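Putative lipase (Bacteroides thetaiotaomicron VPI-5482, PDB 3BZW) probably hydrolyses ester bonds as a GDSL-type (SGNH family) lipase or acylhydrolase, perhaps acting on lysophospholipids. Local coordinates at residues G26-Y31 with G58-V63; W50-E55 with G247-A252; L93-T98 with V164-L169; I214-V219 with R253-Q258. All coordinates share one frame; numbering follows the deposited sequence.

Interaction 1 (G26-Y31 with G58-V63)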
loop_
_atom_site.group_PDB
_atom_site.type_symbol
_atom_site.label_atom_id
_atom_site.label_comp_id
_atom_site.label_asym_id
_atom_site.label_seq_id
_atom_site.Cartn_x
_atom_site.Cartn_y
_atom_site.Cartn_z
ATOM N N GLY A 26 18.053 45.154 -9.058
ATOM C CA GLY A 26 19.168 45.752 -9.778
ATOM C C GLY A 26 20.211 44.815 -10.360
ATOM O O GLY A 26 21.223 45.271 -10.885
ATOM N N LYS A 27 19.972 43.510 -10.285
ATOM C CA LYS A 27 20.933 42.545 -10.804
ATOM C C LYS A 27 20.806 42.302 -12.306
ATOM O O LYS A 27 19.813 42.674 -12.930
ATOM C CB LYS A 27 20.792 41.216 -10.059
ATOM C CG LYS A 27 20.977 41.330 -8.551
ATOM C CD LYS A 27 22.326 41.932 -8.185
ATOM C CE LYS A 27 22.480 42.018 -6.672
ATOM N NZ LYS A 27 23.702 42.775 -6.271
ATOM N N LYS A 28 21.830 41.681 -12.881
ATOM C CA LYS A 28 21.826 41.375 -14.301
ATOM C C LYS A 28 21.622 39.873 -14.430
ATOM O O LYS A 28 22.392 39.080 -13.884
ATOM C CB LYS A 28 23.142 41.830 -14.930
ATOM C CG LYS A 28 23.396 43.305 -14.624
ATOM C CD LYS A 28 24.343 43.966 -15.589
ATOM C CE LYS A 28 24.429 45.456 -15.272
ATOM N NZ LYS A 28 25.247 46.191 -16.268
ATOM N N VAL A 29 20.572 39.490 -15.147
ATOM C CA VAL A 29 20.228 38.082 -15.295
ATOM C C VAL A 29 20.210 37.547 -16.719
ATOM O O VAL A 29 19.716 38.197 -17.642
ATOM C CB VAL A 29 18.840 37.803 -14.661
ATOM C CG1 VAL A 29 18.490 36.329 -14.800
ATOM C CG2 VAL A 29 18.844 38.216 -13.191
ATOM N N GLY A 30 20.754 36.347 -16.888
ATOM C CA GLY A 30 20.755 35.714 -18.191
ATOM C C GLY A 30 19.553 34.793 -18.256
ATOM O O GLY A 30 19.335 34.001 -17.340
ATOM N N TYR A 31 18.761 34.895 -19.319
ATOM C CA TYR A 31 17.580 34.049 -19.455
ATOM C C TYR A 31 17.735 33.051 -20.598
ATOM O O TYR A 31 17.740 33.424 -21.773
ATOM C CB TYR A 31 16.332 34.908 -19.683
ATOM C CG TYR A 31 16.013 35.861 -18.545
ATOM C CD1 TYR A 31 16.586 37.133 -18.485
ATOM C CD2 TYR A 31 15.124 35.492 -17.540
ATOM C CE1 TYR A 31 16.273 38.019 -17.449
ATOM C CE2 TYR A 31 14.806 36.364 -16.501
ATOM C CZ TYR A 31 15.380 37.625 -16.460
ATOM O OH TYR A 31 15.041 38.489 -15.443
ATOM N N GLY A 58 14.275 46.300 -11.698
ATOM C CA GLY A 58 15.445 46.904 -12.312
ATOM C C GLY A 58 16.476 45.874 -12.732
ATOM O O GLY A 58 17.684 46.135 -12.696
ATOM N N ILE A 59 16.001 44.701 -13.136
ATOM C CA ILE A 59 16.881 43.614 -13.558
ATOM C C ILE A 59 17.210 43.692 -15.048
ATOM O O ILE A 59 16.314 43.661 -15.889
ATOM C CB ILE A 59 16.232 42.244 -13.253
ATOM C CG1 ILE A 59 16.060 42.089 -11.740
ATOM C CG2 ILE A 59 17.080 41.114 -13.822
ATOM C CD1 ILE A 59 15.330 40.819 -11.330
ATOM N N THR A 60 18.498 43.799 -15.370
ATOM C CA THR A 60 18.936 43.865 -16.762
ATOM C C THR A 60 18.881 42.458 -17.345
ATOM O O THR A 60 19.521 41.540 -16.838
ATOM C CB THR A 60 20.375 44.404 -16.876
ATOM O OG1 THR A 60 20.416 45.756 -16.401
ATOM C CG2 THR A 60 20.848 44.366 -18.325
ATOM N N PRO A 61 18.113 42.273 -18.426
ATOM C CA PRO A 61 18.008 40.945 -19.029
ATOM C C PRO A 61 18.929 40.662 -20.215
ATOM O O PRO A 61 19.022 41.456 -21.147
ATOM C CB PRO A 61 16.545 40.893 -19.439
ATOM C CG PRO A 61 16.339 42.291 -19.975
ATOM C CD PRO A 61 17.088 43.182 -18.979
ATOM N N PHE A 62 19.618 39.530 -20.159
ATOM C CA PHE A 62 20.468 39.086 -21.255
ATOM C C PHE A 62 19.700 37.836 -21.697
ATOM O O PHE A 62 19.836 36.764 -21.104
ATOM C CB PHE A 62 21.871 38.727 -20.755
ATOM C CG PHE A 62 22.618 39.887 -20.141
ATOM C CD1 PHE A 62 22.612 41.144 -20.747
ATOM C CD2 PHE A 62 23.360 39.713 -18.977
ATOM C CE1 PHE A 62 23.334 42.205 -20.199
ATOM C CE2 PHE A 62 24.086 40.768 -18.422
ATOM C CZ PHE A 62 24.071 42.016 -19.037
ATOM N N VAL A 63 18.878 37.989 -22.729
ATOM C CA VAL A 63 18.026 36.901 -23.207
ATOM C C VAL A 63 18.576 36.083 -24.364
ATOM O O VAL A 63 18.938 36.623 -25.410
ATOM C CB VAL A 63 16.637 37.449 -23.611
ATOM C CG1 VAL A 63 15.711 36.307 -23.984
ATOM C CG2 VAL A 63 16.056 38.271 -22.472
HETATM O O HOH W 1 20.190 46.055 -13.737
HETATM O O HOH W 2 14.966 41.135 -16.431
#

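Interaction 2 (W50-E55 with G247-A252)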
loop_
_atom_site.group_PDB
_atom_site.type_symbol
_atom_site.label_atom_id
_atom_site.label_comp_id
_atom_site.label_asym_id
_atom_site.label_seq_id
_atom_site.Cartn_x
_atom_site.Cartn_y
_atom_site.Cartn_z
ATOM N N TRP A 50 10.646 38.514 -18.371
ATOM C CA TRP A 50 11.873 39.220 -18.018
ATOM C C TRP A 50 11.747 40.727 -18.228
ATOM O O TRP A 50 12.503 41.512 -17.652
ATOM C CB TRP A 50 13.070 38.673 -18.806
ATOM C CG TRP A 50 12.790 38.363 -20.243
ATOM C CD1 TRP A 50 12.519 37.135 -20.779
ATOM C CD2 TRP A 50 12.738 39.294 -21.326
ATOM N NE1 TRP A 50 12.302 37.243 -22.132
ATOM C CE2 TRP A 50 12.430 38.559 -22.494
ATOM C CE3 TRP A 50 12.922 40.680 -21.426
ATOM C CZ2 TRP A 50 12.300 39.163 -23.747
ATOM C CZ3 TRP A 50 12.793 41.282 -22.678
ATOM C CH2 TRP A 50 12.484 40.520 -23.820
ATOM N N ASP A 51 10.783 41.130 -19.052
ATOM C CA ASP A 51 10.556 42.545 -19.319
ATOM C C ASP A 51 9.856 43.157 -18.100
ATOM O O ASP A 51 10.104 44.306 -17.732
ATOM C CB ASP A 51 9.680 42.710 -20.560
ATOM C CG ASP A 51 10.037 43.940 -21.366
ATOM O OD1 ASP A 51 10.266 45.004 -20.756
ATOM O OD2 ASP A 51 10.083 43.845 -22.609
ATOM N N PHE A 52 8.978 42.378 -17.477
ATOM C CA PHE A 52 8.271 42.837 -16.288
ATOM C C PHE A 52 9.243 42.918 -15.117
ATOM O O PHE A 52 9.168 43.837 -14.300
ATOM C CB PHE A 52 7.129 41.882 -15.942
ATOM C CG PHE A 52 5.916 42.051 -16.807
ATOM C CD1 PHE A 52 5.083 43.157 -16.649
ATOM C CD2 PHE A 52 5.603 41.105 -17.778
ATOM C CE1 PHE A 52 3.947 43.322 -17.444
ATOM C CE2 PHE A 52 4.469 41.256 -18.583
ATOM C CZ PHE A 52 3.639 42.366 -18.415
ATOM N N LEU A 53 10.155 41.956 -15.038
ATOM C CA LEU A 53 11.138 41.944 -13.961
ATOM C C LEU A 53 12.100 43.115 -14.122
ATOM O O LEU A 53 12.591 43.669 -13.136
ATOM C CB LEU A 53 11.908 40.619 -13.951
ATOM C CG LEU A 53 11.100 39.393 -13.511
ATOM C CD1 LEU A 53 11.961 38.144 -13.623
ATOM C CD2 LEU A 53 10.618 39.580 -12.078
ATOM N N LYS A 54 12.366 43.490 -15.369
ATOM C CA LYS A 54 13.245 44.617 -15.644
ATOM C C LYS A 54 12.590 45.860 -15.052
ATOM O O LYS A 54 13.230 46.675 -14.388
ATOM C CB LYS A 54 13.412 44.801 -17.155
ATOM C CG LYS A 54 14.404 45.889 -17.533
ATOM C CD LYS A 54 14.442 46.134 -19.038
ATOM C CE LYS A 54 13.212 46.893 -19.509
ATOM N NZ LYS A 54 13.262 47.157 -20.975
ATOM N N GLU A 55 11.291 45.975 -15.299
ATOM C CA GLU A 55 10.468 47.087 -14.840
ATOM C C GLU A 55 10.272 47.144 -13.325
ATOM O O GLU A 55 10.444 48.197 -12.709
ATOM C CB GLU A 55 9.103 46.990 -15.528
ATOM C CG GLU A 55 8.022 47.928 -15.019
ATOM C CD GLU A 55 6.664 47.590 -15.621
ATOM O OE1 GLU A 55 6.615 47.307 -16.838
ATOM O OE2 GLU A 55 5.653 47.607 -14.887
ATOM N N GLY A 247 -0.450 36.166 -19.154
ATOM C CA GLY A 247 0.195 34.991 -18.589
ATOM C C GLY A 247 1.642 35.266 -18.217
ATOM O O GLY A 247 2.138 34.784 -17.196
ATOM N N GLN A 248 2.319 36.044 -19.056
ATOM C CA GLN A 248 3.714 36.411 -18.820
ATOM C C GLN A 248 3.827 37.252 -17.549
ATOM O O GLN A 248 4.814 37.155 -16.816
ATOM C CB GLN A 248 4.257 37.212 -20.009
ATOM C CG GLN A 248 4.492 36.407 -21.283
ATOM C CD GLN A 248 5.719 35.507 -21.204
ATOM O OE1 GLN A 248 6.591 35.696 -20.357
ATOM N NE2 GLN A 248 5.794 34.532 -22.103
ATOM N N GLU A 249 2.818 38.078 -17.291
ATOM C CA GLU A 249 2.834 38.923 -16.107
ATOM C C GLU A 249 2.584 38.100 -14.841
ATOM O O GLU A 249 3.191 38.357 -13.801
ATOM C CB GLU A 249 1.803 40.055 -16.244
ATOM C CG GLU A 249 1.720 40.960 -15.019
ATOM C CD GLU A 249 1.203 42.359 -15.334
ATOM O OE1 GLU A 249 0.356 42.502 -16.241
ATOM O OE2 GLU A 249 1.639 43.319 -14.659
ATOM N N ARG A 250 1.699 37.110 -14.920
ATOM C CA ARG A 250 1.443 36.268 -13.755
ATOM C C ARG A 250 2.717 35.464 -13.483
ATOM O O ARG A 250 3.111 35.267 -12.332
ATOM C CB ARG A 250 0.249 35.336 -14.009
ATOM C CG ARG A 250 0.010 34.329 -12.885
ATOM C CD ARG A 250 -1.436 33.859 -12.809
ATOM N NE ARG A 250 -1.610 32.882 -11.733
ATOM C CZ ARG A 250 -2.778 32.560 -11.185
ATOM N NH1 ARG A 250 -3.900 33.138 -11.602
ATOM N NH2 ARG A 250 -2.820 31.661 -10.208
HETATM N N MSE A 251 3.370 35.021 -14.553
HETATM C CA MSE A 251 4.622 34.270 -14.438
HETATM C C MSE A 251 5.688 35.124 -13.754
HETATM O O MSE A 251 6.354 34.681 -12.815
HETATM C CB MSE A 251 5.127 33.871 -15.828
HETATM C CG MSE A 251 4.381 32.711 -16.465
HETATM SE SE MSE A 251 4.701 32.606 -18.381
HETATM C CE MSE A 251 6.628 32.530 -18.349
ATOM N N ALA A 252 5.843 36.354 -14.236
ATOM C CA ALA A 252 6.833 37.280 -13.691
ATOM C C ALA A 252 6.566 37.602 -12.228
ATOM O O ALA A 252 7.484 37.611 -11.402
ATOM C CB ALA A 252 6.856 38.569 -14.518
#

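Interaction 3 (L93-T98 with V164-L169)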
loop_
_atom_site.group_PDB
_atom_site.type_symbol
_atom_site.label_atom_id
_atom_site.label_comp_id
_atom_site.label_asym_id
_atom_site.label_seq_id
_atom_site.Cartn_x
_atom_site.Cartn_y
_atom_site.Cartn_z
ATOM N N LEU A 93 18.767 32.048 -15.223
ATOM C CA LEU A 93 17.537 31.275 -15.135
ATOM C C LEU A 93 17.445 30.396 -16.377
ATOM O O LEU A 93 17.672 30.864 -17.499
ATOM C CB LEU A 93 16.308 32.187 -15.071
ATOM C CG LEU A 93 16.138 33.112 -13.865
ATOM C CD1 LEU A 93 14.773 33.783 -13.948
ATOM C CD2 LEU A 93 16.255 32.323 -12.570
ATOM N N VAL A 94 17.127 29.122 -16.173
ATOM C CA VAL A 94 16.997 28.178 -17.275
ATOM C C VAL A 94 15.556 27.673 -17.270
ATOM O O VAL A 94 15.140 26.964 -16.358
ATOM C CB VAL A 94 17.965 26.991 -17.106
ATOM C CG1 VAL A 94 17.918 26.103 -18.341
ATOM C CG2 VAL A 94 19.385 27.510 -16.866
ATOM N N PHE A 95 14.810 28.054 -18.302
ATOM C CA PHE A 95 13.394 27.714 -18.455
ATOM C C PHE A 95 13.314 26.924 -19.764
ATOM O O PHE A 95 13.050 27.492 -20.819
ATOM C CB PHE A 95 12.621 29.036 -18.551
ATOM C CG PHE A 95 11.130 28.903 -18.467
ATOM C CD1 PHE A 95 10.318 29.996 -18.766
ATOM C CD2 PHE A 95 10.530 27.714 -18.074
ATOM C CE1 PHE A 95 8.933 29.904 -18.674
ATOM C CE2 PHE A 95 9.139 27.613 -17.980
ATOM C CZ PHE A 95 8.345 28.708 -18.280
HETATM N N MSE A 96 13.519 25.611 -19.684
HETATM C CA MSE A 96 13.570 24.782 -20.886
HETATM C C MSE A 96 13.019 23.366 -20.710
HETATM O O MSE A 96 12.995 22.836 -19.603
HETATM C CB MSE A 96 15.040 24.680 -21.312
HETATM C CG MSE A 96 15.304 23.999 -22.640
HETATM SE SE MSE A 96 15.111 25.230 -24.094
HETATM C CE MSE A 96 16.916 25.962 -24.103
ATOM N N GLY A 97 12.586 22.752 -21.811
ATOM C CA GLY A 97 12.102 21.387 -21.729
ATOM C C GLY A 97 10.792 21.044 -22.407
ATOM O O GLY A 97 10.586 19.898 -22.808
ATOM N N THR A 98 9.904 22.018 -22.552
ATOM C CA THR A 98 8.621 21.725 -23.175
ATOM C C THR A 98 8.787 21.225 -24.616
ATOM O O THR A 98 7.990 20.417 -25.096
ATOM C CB THR A 98 7.677 22.953 -23.117
ATOM O OG1 THR A 98 6.318 22.497 -23.127
ATOM C CG2 THR A 98 7.904 23.881 -24.303
ATOM N N VAL A 164 19.434 29.008 -11.509
ATOM C CA VAL A 164 18.177 28.374 -11.123
ATOM C C VAL A 164 17.429 27.763 -12.304
ATOM O O VAL A 164 17.383 28.347 -13.388
ATOM C CB VAL A 164 17.257 29.407 -10.440
ATOM C CG1 VAL A 164 16.080 28.706 -9.771
ATOM C CG2 VAL A 164 18.058 30.226 -9.436
ATOM N N LEU A 165 16.844 26.586 -12.086
ATOM C CA LEU A 165 16.083 25.907 -13.131
ATOM C C LEU A 165 14.589 26.102 -12.898
ATOM O O LEU A 165 14.125 26.078 -11.760
ATOM C CB LEU A 165 16.374 24.405 -13.127
ATOM C CG LEU A 165 17.829 23.950 -13.210
ATOM C CD1 LEU A 165 17.870 22.432 -13.316
ATOM C CD2 LEU A 165 18.499 24.596 -14.413
ATOM N N LEU A 166 13.842 26.289 -13.982
ATOM C CA LEU A 166 12.396 26.452 -13.892
ATOM C C LEU A 166 11.759 25.295 -14.656
ATOM O O LEU A 166 12.177 24.976 -15.770
ATOM C CB LEU A 166 11.955 27.776 -14.527
ATOM C CG LEU A 166 12.588 29.081 -14.038
ATOM C CD1 LEU A 166 11.939 30.253 -14.771
ATOM C CD2 LEU A 166 12.408 29.225 -12.542
ATOM N N THR A 167 10.752 24.667 -14.060
ATOM C CA THR A 167 10.072 23.565 -14.722
ATOM C C THR A 167 9.119 24.104 -15.788
ATOM O O THR A 167 8.577 25.204 -15.660
ATOM C CB THR A 167 9.263 22.698 -13.724
ATOM O OG1 THR A 167 8.422 23.534 -12.921
ATOM C CG2 THR A 167 10.205 21.902 -12.824
ATOM N N PRO A 168 8.909 23.331 -16.862
ATOM C CA PRO A 168 8.023 23.707 -17.968
ATOM C C PRO A 168 6.583 23.922 -17.495
ATOM O O PRO A 168 6.137 23.293 -16.532
ATOM C CB PRO A 168 8.140 22.520 -18.922
ATOM C CG PRO A 168 9.527 21.990 -18.648
ATOM C CD PRO A 168 9.596 22.060 -17.142
ATOM N N LEU A 169 5.865 24.809 -18.177
ATOM C CA LEU A 169 4.475 25.112 -17.829
ATOM C C LEU A 169 3.516 24.073 -18.396
ATOM O O LEU A 169 3.849 23.381 -19.355
ATOM C CB LEU A 169 4.076 26.479 -18.394
ATOM C CG LEU A 169 4.943 27.684 -18.029
ATOM C CD1 LEU A 169 4.441 28.917 -18.771
ATOM C CD2 LEU A 169 4.906 27.899 -16.525
HETATM O O HOH W 3 14.466 24.351 -17.276
HETATM O O HOH W 4 5.056 24.370 -21.610
#

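Interaction 4 (I214-V219 with R253-Q258)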
loop_
_atom_site.group_PDB
_atom_site.type_symbol
_atom_site.label_atom_id
_atom_site.label_comp_id
_atom_site.label_asym_id
_atom_site.label_seq_id
_atom_site.Cartn_x
_atom_site.Cartn_y
_atom_site.Cartn_z
ATOM N N ILE A 214 12.827 25.958 -9.219
ATOM C CA ILE A 214 11.561 26.589 -8.882
ATOM C C ILE A 214 10.540 25.816 -9.717
ATOM O O ILE A 214 10.622 25.793 -10.944
ATOM C CB ILE A 214 11.552 28.088 -9.267
ATOM C CG1 ILE A 214 12.523 28.852 -8.359
ATOM C CG2 ILE A 214 10.141 28.664 -9.138
ATOM C CD1 ILE A 214 12.576 30.338 -8.625
ATOM N N ASP A 215 9.599 25.158 -9.045
ATOM C CA ASP A 215 8.599 24.353 -9.736
ATOM C C ASP A 215 7.513 25.223 -10.356
ATOM O O ASP A 215 6.358 25.215 -9.922
ATOM C CB ASP A 215 7.992 23.338 -8.764
ATOM C CG ASP A 215 7.230 22.230 -9.474
ATOM O OD1 ASP A 215 7.276 22.168 -10.722
ATOM O OD2 ASP A 215 6.588 21.414 -8.782
ATOM N N PHE A 216 7.913 25.964 -11.383
ATOM C CA PHE A 216 7.051 26.875 -12.122
ATOM C C PHE A 216 5.773 26.183 -12.594
ATOM O O PHE A 216 4.692 26.780 -12.591
ATOM C CB PHE A 216 7.831 27.424 -13.322
ATOM C CG PHE A 216 7.710 28.911 -13.502
ATOM C CD1 PHE A 216 7.747 29.767 -12.404
ATOM C CD2 PHE A 216 7.601 29.462 -14.776
ATOM C CE1 PHE A 216 7.678 31.145 -12.569
ATOM C CE2 PHE A 216 7.531 30.842 -14.954
ATOM C CZ PHE A 216 7.571 31.685 -13.848
ATOM N N ASN A 217 5.911 24.923 -12.996
ATOM C CA ASN A 217 4.790 24.117 -13.470
ATOM C C ASN A 217 3.621 24.187 -12.493
ATOM O O ASN A 217 2.458 24.245 -12.903
ATOM C CB ASN A 217 5.245 22.667 -13.640
ATOM C CG ASN A 217 4.142 21.762 -14.153
ATOM O OD1 ASN A 217 3.447 21.110 -13.373
ATOM N ND2 ASN A 217 3.970 21.723 -15.472
ATOM N N ALA A 218 3.927 24.193 -11.202
ATOM C CA ALA A 218 2.878 24.260 -10.194
ATOM C C ALA A 218 2.607 25.666 -9.647
ATOM O O ALA A 218 1.461 26.106 -9.627
ATOM C CB ALA A 218 3.206 23.318 -9.037
ATOM N N VAL A 219 3.651 26.371 -9.215
ATOM C CA VAL A 219 3.457 27.690 -8.609
ATOM C C VAL A 219 2.835 28.811 -9.435
ATOM O O VAL A 219 2.246 29.731 -8.861
ATOM C CB VAL A 219 4.761 28.210 -7.958
ATOM C CG1 VAL A 219 5.185 27.255 -6.845
ATOM C CG2 VAL A 219 5.864 28.353 -8.997
ATOM N N ARG A 253 5.305 37.859 -11.896
ATOM C CA ARG A 253 4.961 38.182 -10.519
ATOM C C ARG A 253 5.225 36.974 -9.617
ATOM O O ARG A 253 5.640 37.120 -8.463
ATOM C CB ARG A 253 3.493 38.598 -10.421
ATOM C CG ARG A 253 3.211 39.482 -9.227
ATOM C CD ARG A 253 3.785 40.871 -9.441
ATOM N NE ARG A 253 3.957 41.571 -8.174
ATOM C CZ ARG A 253 4.395 42.820 -8.065
ATOM N NH1 ARG A 253 4.702 43.517 -9.154
ATOM N NH2 ARG A 253 4.538 43.370 -6.864
ATOM N N THR A 254 4.979 35.782 -10.148
ATOM C CA THR A 254 5.211 34.554 -9.393
ATOM C C THR A 254 6.709 34.443 -9.148
ATOM O O THR A 254 7.162 34.223 -8.026
ATOM C CB THR A 254 4.742 33.316 -10.190
ATOM O OG1 THR A 254 3.322 33.372 -10.361
ATOM C CG2 THR A 254 5.112 32.027 -9.463
ATOM N N LEU A 255 7.469 34.620 -10.218
ATOM C CA LEU A 255 8.922 34.539 -10.169
ATOM C C LEU A 255 9.489 35.552 -9.175
ATOM O O LEU A 255 10.420 35.252 -8.425
ATOM C CB LEU A 255 9.473 34.790 -11.575
ATOM C CG LEU A 255 10.866 34.297 -11.951
ATOM C CD1 LEU A 255 11.076 32.869 -11.468
ATOM C CD2 LEU A 255 11.014 34.386 -13.471
HETATM N N MSE A 256 8.915 36.750 -9.164
HETATM C CA MSE A 256 9.380 37.792 -8.263
HETATM C C MSE A 256 9.406 37.337 -6.808
HETATM O O MSE A 256 10.399 37.530 -6.109
HETATM C CB MSE A 256 8.505 39.038 -8.386
HETATM C CG MSE A 256 9.011 40.208 -7.565
HETATM SE SE MSE A 256 7.970 41.820 -7.853
HETATM C CE MSE A 256 7.678 42.305 -6.014
ATOM N N TYR A 257 8.323 36.724 -6.350
ATOM C CA TYR A 257 8.266 36.273 -4.964
ATOM C C TYR A 257 8.934 34.929 -4.701
ATOM O O TYR A 257 9.372 34.662 -3.584
ATOM C CB TYR A 257 6.814 36.279 -4.488
ATOM C CG TYR A 257 6.301 37.693 -4.377
ATOM C CD1 TYR A 257 6.653 38.495 -3.292
ATOM C CD2 TYR A 257 5.550 38.265 -5.404
ATOM C CE1 TYR A 257 6.275 39.835 -3.236
ATOM C CE2 TYR A 257 5.172 39.600 -5.359
ATOM C CZ TYR A 257 5.537 40.379 -4.276
ATOM O OH TYR A 257 5.181 41.702 -4.241
ATOM N N GLN A 258 9.019 34.089 -5.727
ATOM C CA GLN A 258 9.671 32.792 -5.583
ATOM C C GLN A 258 11.188 32.983 -5.481
ATOM O O GLN A 258 11.873 32.226 -4.792
ATOM C CB GLN A 258 9.348 31.899 -6.785
ATOM C CG GLN A 258 7.923 31.369 -6.817
ATOM C CD GLN A 258 7.694 30.234 -5.832
ATOM O OE1 GLN A 258 8.336 29.185 -5.919
ATOM N NE2 GLN A 258 6.775 30.436 -4.893
HETATM O O HOH W 5 1.983 32.346 -8.120
#

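Interaction 1 (G26-Y31 with G58-V63)
Y31, F62 and I59 carry most of the contact between segments 26-31 and 58-63. Their strands, 28-31 and 60-63, run parallel and belong to a beta-alpha-beta unit with helix 49-57 between them. This unit lies at one edge of the central parallel sheet of the SGNH hydrolase fold, with 60-63 its outermost strand in this chain. Four backbone bonds zip the segments together: T60 N to K27 O, V29 N to T60 O, F62 N to V29 O and Y31 N to F62 O. Y31, V29, P61 and V63 share the face that meets helix 49-57. CG of Y31 stands anti to its carbonyl carbon (chi1 -62°), which sets the ring beside P61. CE1 of Y31 lies 3.5 Å from P61 CB, while P61 CA sits at the ring edge, in plane. V29 CG1 rests on one face of the same ring, offset toward the rim. The Y31 side chain crosses I59 at about a right angle, with Y31 OH 3.7 Å from I59 CG2. I59 CG2 is tightly packed, 3.5 Å from V29 CG2 and 3.3 Å from K27 O. F62 projects from the other face together with K28 and T60. F62 CE2 is 3.8 Å from K28 CB, and F62 CZ meets K28 CD. H85 stacks on the F62 ring. K28 and T60 lie side by side, pointing the same way. A water joins the segments on the Y31 side: Y31 OH donates to it at 2.8 Å, and it donates in turn to I59 O at 2.9 Å.

Interaction 2 (W50-E55 with G247-A252)
The ring of F52 carries E249 on one face. E249 CB sits 3.6 Å above the ring plane, offset toward the rim, in a CH-pi contact. The carboxylate of E249 is stacked on the ring with its plane turned 25° from it, and E249 CD lies 3.6 Å from F52 CE1. E249 reaches this place with CG anti to its backbone N (chi1 178°) and an extended chain beyond. Q248 O approaches F52 CD2 obliquely at 4.1 Å. W56 adds a second ring beside F52. At the base of the ring, F52 CB meets A252 CB at 3.6 Å, and the small alanine lets the helices come close there. L53 CD2 completes the contact, 3.8 Å from A252 O. An alanine in place of F52 would keep the touch on A252, but losing the ring would probably leave E249 CB and its carboxylate without that face and open a gap between the helices. E249 also packs on F266 of the second subunit. The segment axes approach to 8.8 Å and cross at -55°. Such packing of an early and a late helix over the same face of a parallel sheet is typical of the three-layer alpha/beta/alpha SGNH hydrolase fold.

Interaction 3 (L93-T98 with V164-L169)
Strands 93-95 and 164-166 run parallel, bonded from V94 N to V164 O at 2.9 Å and from L166 N to V94 O at 2.8 Å. L93 and V164 lie side by side on one face, with L93 CD2 touching V164 CB. V94 and L165 do the same on the other face, where V94 CB is 3.6 Å from L165 CD2. With CG anti to the backbone N (chi1 -170°), the F95 side chain crosses that of L166 at about a right angle. F95 CD2 lies 3.8 Å from L166 CB, and L169 CG meets F95 CZ at the ring edge at 3.6 Å. F95 CE2 is 3.4 Å from T167 O, a buried carbonyl oxygen with no polar partner. An alanine at F95 would probably open a gap beside L166 and L169 and leave L169 freer to turn. Where the strands part, a water accepts from M96 N and lies within bonding distance of V94 O and L166 O. Further on, P168 CG packs 3.7 Å from M96 O. G97 is the N-cap of helix 98-102 and begins the Gly-x-Asn-Asp block of SGNH hydrolases. A water links T98 OG1 to L169 O, and T98 OG1 also bonds R171. Strand 28-33 flanks L93 and F95, and strand 213-214 adjoins L165. M251 and L255 of helix 245-258 cover the F95 face, while I202 of helix 195-210 covers L165.

Interaction 4 (I214-V219 with R253-Q258)
T254 OG1 is gripped twice: it donates to R250 O one turn earlier and accepts a bond from a water at 2.8 Å. The same water donates to V219 O at 2.7 Å, so it ties the short helix 216-219 to helix 245-258. No direct hydrogen bond crosses between the segments. The methyl CG2 of T254 meets V219 CG2 at 3.8 Å. V219 holds CG2 in the crowded position between N and carbonyl carbon, which leaves CG1 beside the backbone N. Q258 and V219 reach toward each other tip to tip, with Q258 OE1 3.8 Å from V219 CG1. The Q258 chain bends at CG (chi2 -76°). Its NE2 bonds A261 O of the second subunit. I214 slides past Q258 in the opposite direction, and its CG2 lies 3.7 Å from Q258 OE1. L255 CD1 bridges two partners, 4.1 Å from I214 CD1 and 4.0 Å from F216 CE1, and the L255 side chain crosses both at about a right angle. D215, the centre of an inverse gamma turn, holds the N-cap position of helix 216-219, though its side chain makes no capping bond; its carboxylate pairs with K203 and T167 instead. Its O accepts bonds from A218 N and V219 N. The last helix packs on the edge strand 213-214 and the turn after it, in the alpha/beta/alpha sandwich of SGNH hydrolases.

The centre of interaction 3 lies about 2 Å from the centre of the chain. Interaction 1 borders it through G30 O and L93 N, 2.9 Å apart in the shared sheet. Interaction 4 borders it on the other flank, where L165 O is 2.9 Å from I214 N. Helix 245-258 serves interactions 2 and 4, and its M251 CE reaches F95 CE1 of interaction 3 at 3.5 Å. W50 of interaction 2 packs on Y31 of interaction 1. A bound acetate, probably from the crystallisation liquor, sits about 4 Å from the T98 side chain, at the C-terminal ends of strands 91-95 and 162-166. T98 also touches D34 of the Gly-Asp-Ser block, so the acetate probably marks this family's active-site region.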